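Long-range contacts in hypothetical protein Atu2684 (Agrobacterium tumefaciens, PDB 2AXO), which is of unknown function but belongs to the thioredoxin clan and carries a disulfide between two closely spaced cysteines, consistent with a role in thiol-disulfide chemistry: residues G44-T50 / T115-N121; L120-D124 / P247-V251; Y78-Y82 / L92-T98. All blocks are in the same frame, centred on the assembly; numbering follows the deposited sequence.

From the N terminus the chain runs first through strand 45-50, which pairs with 115-121 in interaction 1 and so closes a loop of 64 residues. Interaction 3 lies within that loop: it closes the nine-residue excursion between 82 and 92 and fixes the start of helix 95-107 to the end of strand 74-79, the parallel neighbour of strand 45-50. Interaction 2 begins where interaction 1 ends, sharing L120 and N121, and joins the turn at 120-124 to residues 247-251 of strand 247-257, 122 residues on. Interactions 1 and 3 thus join strands 45-50, 117-120 and 74-79 and the start of helix 95-107, and interaction 2 ties that sheet to the antiparallel sheet of the C-terminal part.

Interaction 1: G44-T50 / T115-N121; sequences GVVELFT and TPQAILN
Strands 45-50 and 117-120 run antiparallel, their axes 4.5 Å apart at an angle of 157°, in a ladder of five backbone hydrogen bonds that starts with N121 N to V45 O and ends with Q117 N to F49 O. Between these ends, E47 and I119 exchange two bonds, as an antiparallel hydrogen-bonded pair does. The I119 carbonyl has a second partner: a water 2.8 Å from I119 O joins it to E47 OE1. On the face carrying V46, L48, A118 and L120, V46 and L120 lie alongside one another and point the same way, as L48 does with P116. V46 CG2 rests 3.8 Å from L120 CD2, while L48 CD1 comes within 4.0 Å of P116 CB. The face of E47, F49, Q117 and I119 is packed differently. F49 has CG beside its backbone N (chi1 -66°), which leans the ring over toward I119. At the ring edge, Q117 O lies 3.5 Å from F49 CD1, and I119 CG1 lies 3.5 Å from F49 CE1. The carboxylate of E47 is held mainly by a salt bridge to R100. P116 follows a cis peptide bond, and T115 before it touches C54 and C57, which form a disulfide; a cis-proline beside a CxxC pair is the hallmark of thioredoxin-fold active sites. Helices 58-70 and 131-143 cover the L48 and L120 ends of the first face. R100 and Q101 of helix 95-107 lie on the other, where Y78 of strand 74-79 stacks on F49, and strand 124-127 flanks 117-120.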
loop_
_atom_site.group_PDB
_atom_site.type_symbol
_atom_site.label_atom_id
_atom_site.label_comp_id
_atom_site.label_asym_id
_atom_site.label_seq_id
_atom_site.Cartn_x
_atom_site.Cartn_y
_atom_site.Cartn_z
ATOM N N GLY A 44 -12.076 -18.089 -16.472
ATOM C CA GLY A 44 -12.013 -16.730 -15.957
ATOM C C GLY A 44 -10.596 -16.231 -15.742
ATOM O O GLY A 44 -9.632 -16.853 -16.193
ATOM N N VAL A 45 -10.473 -15.105 -15.048
ATOM C CA VAL A 45 -9.179 -14.503 -14.771
ATOM C C VAL A 45 -8.875 -14.479 -13.278
ATOM O O VAL A 45 -9.712 -14.077 -12.463
ATOM C CB VAL A 45 -9.121 -13.058 -15.313
ATOM C CG1 VAL A 45 -7.789 -12.409 -14.953
ATOM C CG2 VAL A 45 -9.311 -13.073 -16.824
ATOM N N VAL A 46 -7.673 -14.924 -12.922
ATOM C CA VAL A 46 -7.249 -14.929 -11.525
ATOM C C VAL A 46 -5.966 -14.119 -11.384
ATOM O O VAL A 46 -4.923 -14.508 -11.889
ATOM C CB VAL A 46 -7.002 -16.372 -11.016
ATOM C CG1 VAL A 46 -6.464 -16.340 -9.586
ATOM C CG2 VAL A 46 -8.303 -17.160 -11.067
ATOM N N GLU A 47 -6.068 -12.981 -10.706
ATOM C CA GLU A 47 -4.936 -12.103 -10.485
ATOM C C GLU A 47 -4.552 -12.153 -9.024
ATOM O O GLU A 47 -5.287 -11.682 -8.160
ATOM C CB GLU A 47 -5.295 -10.675 -10.880
ATOM C CG GLU A 47 -5.514 -10.512 -12.364
ATOM C CD GLU A 47 -6.005 -9.131 -12.725
ATOM O OE1 GLU A 47 -7.169 -8.822 -12.403
ATOM O OE2 GLU A 47 -5.215 -8.363 -13.311
ATOM N N LEU A 48 -3.390 -12.735 -8.756
ATOM C CA LEU A 48 -2.902 -12.877 -7.394
ATOM C C LEU A 48 -1.883 -11.818 -7.012
ATOM O O LEU A 48 -0.904 -11.596 -7.727
ATOM C CB LEU A 48 -2.265 -14.259 -7.233
ATOM C CG LEU A 48 -1.498 -14.545 -5.943
ATOM C CD1 LEU A 48 -2.475 -14.722 -4.788
ATOM C CD2 LEU A 48 -0.659 -15.803 -6.131
ATOM N N PHE A 49 -2.124 -11.155 -5.886
ATOM C CA PHE A 49 -1.190 -10.160 -5.380
ATOM C C PHE A 49 -0.469 -10.882 -4.257
ATOM O O PHE A 49 -1.086 -11.369 -3.307
ATOM C CB PHE A 49 -1.935 -8.914 -4.904
ATOM C CG PHE A 49 -2.604 -8.180 -6.028
ATOM C CD1 PHE A 49 -3.855 -8.583 -6.493
ATOM C CD2 PHE A 49 -1.927 -7.175 -6.715
ATOM C CE1 PHE A 49 -4.419 -8.000 -7.631
ATOM C CE2 PHE A 49 -2.481 -6.586 -7.850
ATOM C CZ PHE A 49 -3.728 -7.000 -8.312
ATOM N N THR A 50 0.850 -10.965 -4.394
ATOM C CA THR A 50 1.675 -11.708 -3.456
ATOM C C THR A 50 3.039 -11.045 -3.310
ATOM O O THR A 50 3.249 -9.941 -3.789
ATOM C CB THR A 50 1.862 -13.148 -4.001
ATOM O OG1 THR A 50 2.692 -13.914 -3.122
ATOM C CG2 THR A 50 2.487 -13.099 -5.396
ATOM N N THR A 115 -2.236 -9.463 1.542
ATOM C CA THR A 115 -1.660 -10.496 0.683
ATOM C C THR A 115 -1.680 -11.781 1.495
ATOM O O THR A 115 -1.482 -11.757 2.705
ATOM C CB THR A 115 -0.192 -10.196 0.256
ATOM O OG1 THR A 115 0.592 -9.882 1.412
ATOM C CG2 THR A 115 -0.133 -9.049 -0.743
ATOM N N PRO A 116 -1.947 -12.923 0.842
ATOM C CA PRO A 116 -2.232 -13.049 -0.588
ATOM C C PRO A 116 -3.700 -12.779 -0.909
ATOM O O PRO A 116 -4.601 -13.297 -0.239
ATOM C CB PRO A 116 -1.827 -14.489 -0.887
ATOM C CG PRO A 116 -2.209 -15.193 0.373
ATOM C CD PRO A 116 -1.754 -14.248 1.459
ATOM N N GLN A 117 -3.933 -11.965 -1.932
ATOM C CA GLN A 117 -5.282 -11.620 -2.350
ATOM C C GLN A 117 -5.468 -11.919 -3.827
ATOM O O GLN A 117 -4.670 -11.492 -4.660
ATOM C CB GLN A 117 -5.552 -10.133 -2.114
ATOM C CG GLN A 117 -6.909 -9.680 -2.634
ATOM C CD GLN A 117 -7.137 -8.193 -2.461
ATOM O OE1 GLN A 117 -6.399 -7.373 -3.005
ATOM N NE2 GLN A 117 -8.170 -7.836 -1.709
ATOM N N ALA A 118 -6.519 -12.660 -4.155
ATOM C CA ALA A 118 -6.782 -12.969 -5.546
ATOM C C ALA A 118 -8.008 -12.191 -5.999
ATOM O O ALA A 118 -9.022 -12.139 -5.299
ATOM C CB ALA A 118 -7.004 -14.469 -5.730
ATOM N N ILE A 119 -7.895 -11.567 -7.164
ATOM C CA ILE A 119 -8.992 -10.804 -7.739
ATOM C C ILE A 119 -9.524 -11.675 -8.876
ATOM O O ILE A 119 -8.762 -12.113 -9.735
ATOM C CB ILE A 119 -8.491 -9.436 -8.283
ATOM C CG1 ILE A 119 -7.843 -8.625 -7.150
ATOM C CG2 ILE A 119 -9.646 -8.665 -8.911
ATOM C CD1 ILE A 119 -8.784 -8.289 -5.995
ATOM N N LEU A 120 -10.828 -11.943 -8.867
ATOM C CA LEU A 120 -11.428 -12.808 -9.877
ATOM C C LEU A 120 -12.255 -12.038 -10.915
ATOM O O LEU A 120 -13.199 -11.325 -10.567
ATOM C CB LEU A 120 -12.287 -13.871 -9.176
ATOM C CG LEU A 120 -11.636 -14.592 -7.979
ATOM C CD1 LEU A 120 -12.614 -15.606 -7.415
ATOM C CD2 LEU A 120 -10.348 -15.287 -8.403
ATOM N N ASN A 121 -11.894 -12.192 -12.189
ATOM C CA ASN A 121 -12.570 -11.502 -13.295
ATOM C C ASN A 121 -12.651 -10.000 -13.035
ATOM O O ASN A 121 -13.531 -9.321 -13.567
ATOM C CB ASN A 121 -13.999 -12.037 -13.497
ATOM C CG ASN A 121 -14.041 -13.442 -14.079
ATOM O OD1 ASN A 121 -15.125 -13.979 -14.346
ATOM N ND2 ASN A 121 -12.880 -14.047 -14.277
HETATM O O HOH W 1 -8.959 -10.687 -12.086
#

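Interaction 2: L120-D124 / P247-V251; sequences LNGRD and PAAIV
The guanidinium of R123 lies broadside over the methyl of A249, with CB of A249 above the centre of the group and 3.3 Å from R123 CZ. R123 reaches it through a chain extended from CG to NE, and the last torsion (chi4 -82°) turns the flat group about perpendicular to the plane of CG, CD and NE, laying one face on the methyl. A water at the edge of the guanidinium, in its plane, accepts from R123 NE, 2.7 Å from the water oxygen, and bonds to I250 O. The backbones meet at a single direct hydrogen bond, from I250 N to N121 O at 2.9 Å. Its donor stands well above the carbonyl plane, 46° out of it, and the same oxygen receives the CA-H of A249. G122, at phi 63°, has no room for a side chain: a CB would run into A248 O. The turn and the strand can therefore lie close together. A second water bridges the backbones, donating to G122 O and P247 O, each 2.8 Å from its oxygen. I250 packs its CD1 against the backbone, 3.9 Å from G122 N. The turn itself is closed by L120, which R123 and D124 both face in a classic beta bulge: R123 N bonds to L120 O, and L120 N to D124 O. This bulged turn connects strands 117-120 and 124-127. Strand 247-257, at the edge of its antiparallel sheet, is bonded to strand 232-241 on its other flank. I250 also touches V45 and E47 of strand 45-50, and D124 forms a salt bridge to R137 of helix 131-143.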
loop_
_atom_site.group_PDB
_atom_site.type_symbol
_atom_site.label_atom_id
_atom_site.label_comp_id
_atom_site.label_asym_id
_atom_site.label_seq_id
_atom_site.Cartn_x
_atom_site.Cartn_y
_atom_site.Cartn_z
ATOM N N LEU A 120 -10.828 -11.943 -8.867
ATOM C CA LEU A 120 -11.428 -12.808 -9.877
ATOM C C LEU A 120 -12.255 -12.038 -10.915
ATOM O O LEU A 120 -13.199 -11.325 -10.567
ATOM C CB LEU A 120 -12.287 -13.871 -9.176
ATOM C CG LEU A 120 -11.636 -14.592 -7.979
ATOM C CD1 LEU A 120 -12.614 -15.606 -7.415
ATOM C CD2 LEU A 120 -10.348 -15.287 -8.403
ATOM N N ASN A 121 -11.894 -12.192 -12.189
ATOM C CA ASN A 121 -12.570 -11.502 -13.295
ATOM C C ASN A 121 -12.651 -10.000 -13.035
ATOM O O ASN A 121 -13.531 -9.321 -13.567
ATOM C CB ASN A 121 -13.999 -12.037 -13.497
ATOM C CG ASN A 121 -14.041 -13.442 -14.079
ATOM O OD1 ASN A 121 -15.125 -13.979 -14.346
ATOM N ND2 ASN A 121 -12.880 -14.047 -14.277
ATOM N N GLY A 122 -11.741 -9.491 -12.213
ATOM C CA GLY A 122 -11.745 -8.078 -11.889
ATOM C C GLY A 122 -13.007 -7.640 -11.161
ATOM O O GLY A 122 -13.227 -6.440 -10.987
ATOM N N ARG A 123 -13.804 -8.616 -10.713
ATOM C CA ARG A 123 -15.089 -8.377 -10.037
ATOM C C ARG A 123 -15.154 -8.567 -8.520
ATOM O O ARG A 123 -15.986 -7.944 -7.864
ATOM C CB ARG A 123 -16.174 -9.281 -10.647
ATOM C CG ARG A 123 -16.544 -9.004 -12.095
ATOM C CD ARG A 123 -17.539 -10.052 -12.603
ATOM N NE ARG A 123 -17.937 -9.821 -13.990
ATOM C CZ ARG A 123 -18.870 -8.955 -14.375
ATOM N NH1 ARG A 123 -19.519 -8.234 -13.476
ATOM N NH2 ARG A 123 -19.148 -8.803 -15.667
ATOM N N ASP A 124 -14.305 -9.426 -7.961
ATOM C CA ASP A 124 -14.341 -9.684 -6.524
ATOM C C ASP A 124 -12.996 -10.203 -6.022
ATOM O O ASP A 124 -12.117 -10.542 -6.816
ATOM C CB ASP A 124 -15.434 -10.713 -6.225
ATOM C CG ASP A 124 -15.860 -10.717 -4.762
ATOM O OD1 ASP A 124 -16.619 -11.629 -4.374
ATOM O OD2 ASP A 124 -15.449 -9.815 -4.010
ATOM N N PRO A 247 -9.953 -0.166 -12.180
ATOM C CA PRO A 247 -10.187 -1.471 -12.813
ATOM C C PRO A 247 -11.456 -2.171 -12.346
ATOM O O PRO A 247 -11.682 -2.325 -11.148
ATOM C CB PRO A 247 -8.922 -2.258 -12.466
ATOM C CG PRO A 247 -8.478 -1.636 -11.163
ATOM C CD PRO A 247 -8.673 -0.166 -11.452
ATOM N N ALA A 248 -12.281 -2.590 -13.300
ATOM C CA ALA A 248 -13.525 -3.273 -12.983
ATOM C C ALA A 248 -13.620 -4.610 -13.726
ATOM O O ALA A 248 -12.603 -5.179 -14.135
ATOM C CB ALA A 248 -14.710 -2.381 -13.324
ATOM N N ALA A 249 -14.837 -5.110 -13.909
ATOM C CA ALA A 249 -15.043 -6.397 -14.573
ATOM C C ALA A 249 -14.252 -6.596 -15.864
ATOM O O ALA A 249 -14.188 -5.717 -16.717
ATOM C CB ALA A 249 -16.533 -6.608 -14.848
ATOM N N ILE A 250 -13.639 -7.769 -15.980
ATOM C CA ILE A 250 -12.883 -8.148 -17.162
ATOM C C ILE A 250 -13.867 -9.030 -17.924
ATOM O O ILE A 250 -14.300 -10.062 -17.409
ATOM C CB ILE A 250 -11.623 -8.949 -16.773
ATOM C CG1 ILE A 250 -10.698 -8.060 -15.941
ATOM C CG2 ILE A 250 -10.915 -9.464 -18.024
ATOM C CD1 ILE A 250 -9.508 -8.782 -15.323
ATOM N N VAL A 251 -14.234 -8.615 -19.133
ATOM C CA VAL A 251 -15.226 -9.346 -19.923
ATOM C C VAL A 251 -14.656 -10.270 -20.994
ATOM O O VAL A 251 -15.402 -10.992 -21.666
ATOM C CB VAL A 251 -16.219 -8.365 -20.588
ATOM C CG1 VAL A 251 -16.911 -7.526 -19.520
ATOM C CG2 VAL A 251 -15.499 -7.476 -21.573
HETATM O O HOH W 2 -13.320 -4.033 -9.572
HETATM O O HOH W 3 -16.546 -10.703 -16.183
#

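Interaction 3: Y78-Y82 / L92-T98; sequences YHVDY and LASKENT
The carbonyl oxygen of H79 takes one good hydrogen bond, one weak one and a CA-H contact where strand 74-79 ends. N97 ND2 donates to H79 O at 3.1 Å with an N-H...O angle of 161°, the oxygen lying in the amide plane. S94 N adds a weak bond to H79 O at 3.4 Å, and the CA-H of A93 points to it. A second bond of N97 ND2, to V203 O, helps to fix the rotation of the amide. The amide stands nearly perpendicular to the Y78 ring, whose edge it meets with OD1 of N97 3.5 Å from CD2 of Y78. L92 lays its CB over the face of the H79 imidazole, 3.8 Å from the ring centroid, a CH-pi contact. Beside the ring, a water accepts from H79 N and donates to L92 O. T98 OG1 donates to D81 OD1 at 2.7 Å, meeting the carboxylate from above its plane (66° out of it). With CG between the backbone N and the carbonyl carbon (chi1 68°), the D81 carboxylate is turned to the first turn of the helix. T98 CG2 approaches the edge of the Y82 ring, 3.5 Å from CD2. S94 is the N-cap of helix 95-107, its OG accepting from N97 N. D81 OD2 lies 3.5 Å from K95 CA in that first turn, where the helix N terminus would probably favour its negative charge. Strand 196-212 covers H79 and L92, with Y199 edge-to-face against the imidazole. Y82 bonds through OH to Q101 of helix 95-107, and its ring meets Y102 of the second subunit.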
loop_
_atom_site.group_PDB
_atom_site.type_symbol
_atom_site.label_atom_id
_atom_site.label_comp_id
_atom_site.label_asym_id
_atom_site.label_seq_id
_atom_site.Cartn_x
_atom_site.Cartn_y
_atom_site.Cartn_z
ATOM N N TYR A 78 1.034 -10.730 -9.351
ATOM C CA TYR A 78 1.533 -9.366 -9.200
ATOM C C TYR A 78 2.264 -9.221 -7.871
ATOM O O TYR A 78 1.630 -9.161 -6.817
ATOM C CB TYR A 78 0.396 -8.340 -9.208
ATOM C CG TYR A 78 -0.386 -8.250 -10.496
ATOM C CD1 TYR A 78 -1.436 -9.127 -10.758
ATOM C CD2 TYR A 78 -0.093 -7.268 -11.444
ATOM C CE1 TYR A 78 -2.178 -9.029 -11.931
ATOM C CE2 TYR A 78 -0.827 -7.163 -12.623
ATOM C CZ TYR A 78 -1.866 -8.044 -12.858
ATOM O OH TYR A 78 -2.594 -7.953 -14.020
ATOM N N HIS A 79 3.589 -9.154 -7.910
ATOM C CA HIS A 79 4.353 -8.997 -6.680
ATOM C C HIS A 79 4.259 -7.557 -6.192
ATOM O O HIS A 79 4.627 -6.626 -6.910
ATOM C CB HIS A 79 5.817 -9.380 -6.906
ATOM C CG HIS A 79 6.040 -10.854 -7.042
ATOM N ND1 HIS A 79 5.570 -11.584 -8.112
ATOM C CD2 HIS A 79 6.680 -11.736 -6.237
ATOM C CE1 HIS A 79 5.912 -12.853 -7.962
ATOM N NE2 HIS A 79 6.585 -12.971 -6.832
ATOM N N VAL A 80 3.757 -7.382 -4.971
ATOM C CA VAL A 80 3.607 -6.054 -4.374
ATOM C C VAL A 80 4.907 -5.605 -3.710
ATOM O O VAL A 80 5.742 -6.429 -3.342
ATOM C CB VAL A 80 2.461 -6.039 -3.337
ATOM C CG1 VAL A 80 1.143 -6.323 -4.038
ATOM C CG2 VAL A 80 2.721 -7.074 -2.246
ATOM N N ASP A 81 5.079 -4.298 -3.549
ATOM C CA ASP A 81 6.310 -3.790 -2.957
ATOM C C ASP A 81 6.261 -3.515 -1.461
ATOM O O ASP A 81 7.291 -3.228 -0.854
ATOM C CB ASP A 81 6.757 -2.517 -3.690
ATOM C CG ASP A 81 5.816 -1.347 -3.463
ATOM O OD1 ASP A 81 4.735 -1.541 -2.867
ATOM O OD2 ASP A 81 6.158 -0.224 -3.887
ATOM N N TYR A 82 5.089 -3.623 -0.847
ATOM C CA TYR A 82 5.015 -3.319 0.571
ATOM C C TYR A 82 5.503 -4.383 1.549
ATOM O O TYR A 82 5.185 -4.340 2.737
ATOM C CB TYR A 82 3.603 -2.845 0.936
ATOM C CG TYR A 82 2.455 -3.745 0.543
ATOM C CD1 TYR A 82 2.193 -4.920 1.242
ATOM C CD2 TYR A 82 1.565 -3.361 -0.458
ATOM C CE1 TYR A 82 1.060 -5.684 0.966
ATOM C CE2 TYR A 82 0.435 -4.112 -0.745
ATOM C CZ TYR A 82 0.183 -5.267 -0.028
ATOM O OH TYR A 82 -0.965 -5.981 -0.273
ATOM N N LEU A 92 11.013 -8.920 -8.083
ATOM C CA LEU A 92 9.830 -9.125 -8.909
ATOM C C LEU A 92 8.710 -8.158 -8.549
ATOM O O LEU A 92 7.690 -8.104 -9.231
ATOM C CB LEU A 92 9.323 -10.560 -8.758
ATOM C CG LEU A 92 10.108 -11.648 -9.488
ATOM C CD1 LEU A 92 9.638 -13.017 -9.028
ATOM C CD2 LEU A 92 9.915 -11.481 -10.987
ATOM N N ALA A 93 8.905 -7.397 -7.478
ATOM C CA ALA A 93 7.893 -6.448 -7.031
ATOM C C ALA A 93 8.019 -5.100 -7.720
ATOM O O ALA A 93 9.064 -4.768 -8.277
ATOM C CB ALA A 93 7.985 -6.262 -5.522
ATOM N N SER A 94 6.941 -4.324 -7.678
ATOM C CA SER A 94 6.945 -3.000 -8.275
ATOM C C SER A 94 5.830 -2.153 -7.679
ATOM O O SER A 94 4.817 -2.668 -7.195
ATOM C CB SER A 94 6.772 -3.079 -9.795
ATOM O OG SER A 94 5.417 -3.270 -10.146
ATOM N N LYS A 95 6.033 -0.845 -7.728
ATOM C CA LYS A 95 5.076 0.115 -7.210
ATOM C C LYS A 95 3.813 0.066 -8.066
ATOM O O LYS A 95 2.702 0.210 -7.561
ATOM C CB LYS A 95 5.703 1.513 -7.244
ATOM C CG LYS A 95 5.065 2.536 -6.323
ATOM C CD LYS A 95 3.831 3.163 -6.932
ATOM C CE LYS A 95 3.254 4.232 -6.012
ATOM N NZ LYS A 95 2.837 3.674 -4.690
ATOM N N GLU A 96 3.996 -0.152 -9.365
ATOM C CA GLU A 96 2.878 -0.225 -10.300
ATOM C C GLU A 96 1.946 -1.382 -9.957
ATOM O O GLU A 96 0.727 -1.257 -10.062
ATOM C CB GLU A 96 3.394 -0.377 -11.734
ATOM C CG GLU A 96 4.062 0.876 -12.304
ATOM C CD GLU A 96 5.280 1.309 -11.508
ATOM O OE1 GLU A 96 6.206 0.489 -11.338
ATOM O OE2 GLU A 96 5.315 2.473 -11.051
ATOM N N ASN A 97 2.518 -2.512 -9.553
ATOM C CA ASN A 97 1.703 -3.662 -9.188
ATOM C C ASN A 97 0.885 -3.342 -7.957
ATOM O O ASN A 97 -0.291 -3.689 -7.871
ATOM C CB ASN A 97 2.571 -4.879 -8.894
ATOM C CG ASN A 97 3.107 -5.519 -10.142
ATOM O OD1 ASN A 97 2.672 -5.196 -11.242
ATOM N ND2 ASN A 97 4.050 -6.441 -9.982
ATOM N N THR A 98 1.516 -2.695 -6.987
ATOM C CA THR A 98 0.808 -2.347 -5.773
ATOM C C THR A 98 -0.313 -1.364 -6.112
ATOM O O THR A 98 -1.423 -1.479 -5.595
ATOM C CB THR A 98 1.756 -1.733 -4.722
ATOM O OG1 THR A 98 2.860 -2.622 -4.500
ATOM C CG2 THR A 98 1.021 -1.521 -3.404
HETATM O O HOH W 4 5.352 -9.439 -10.255
#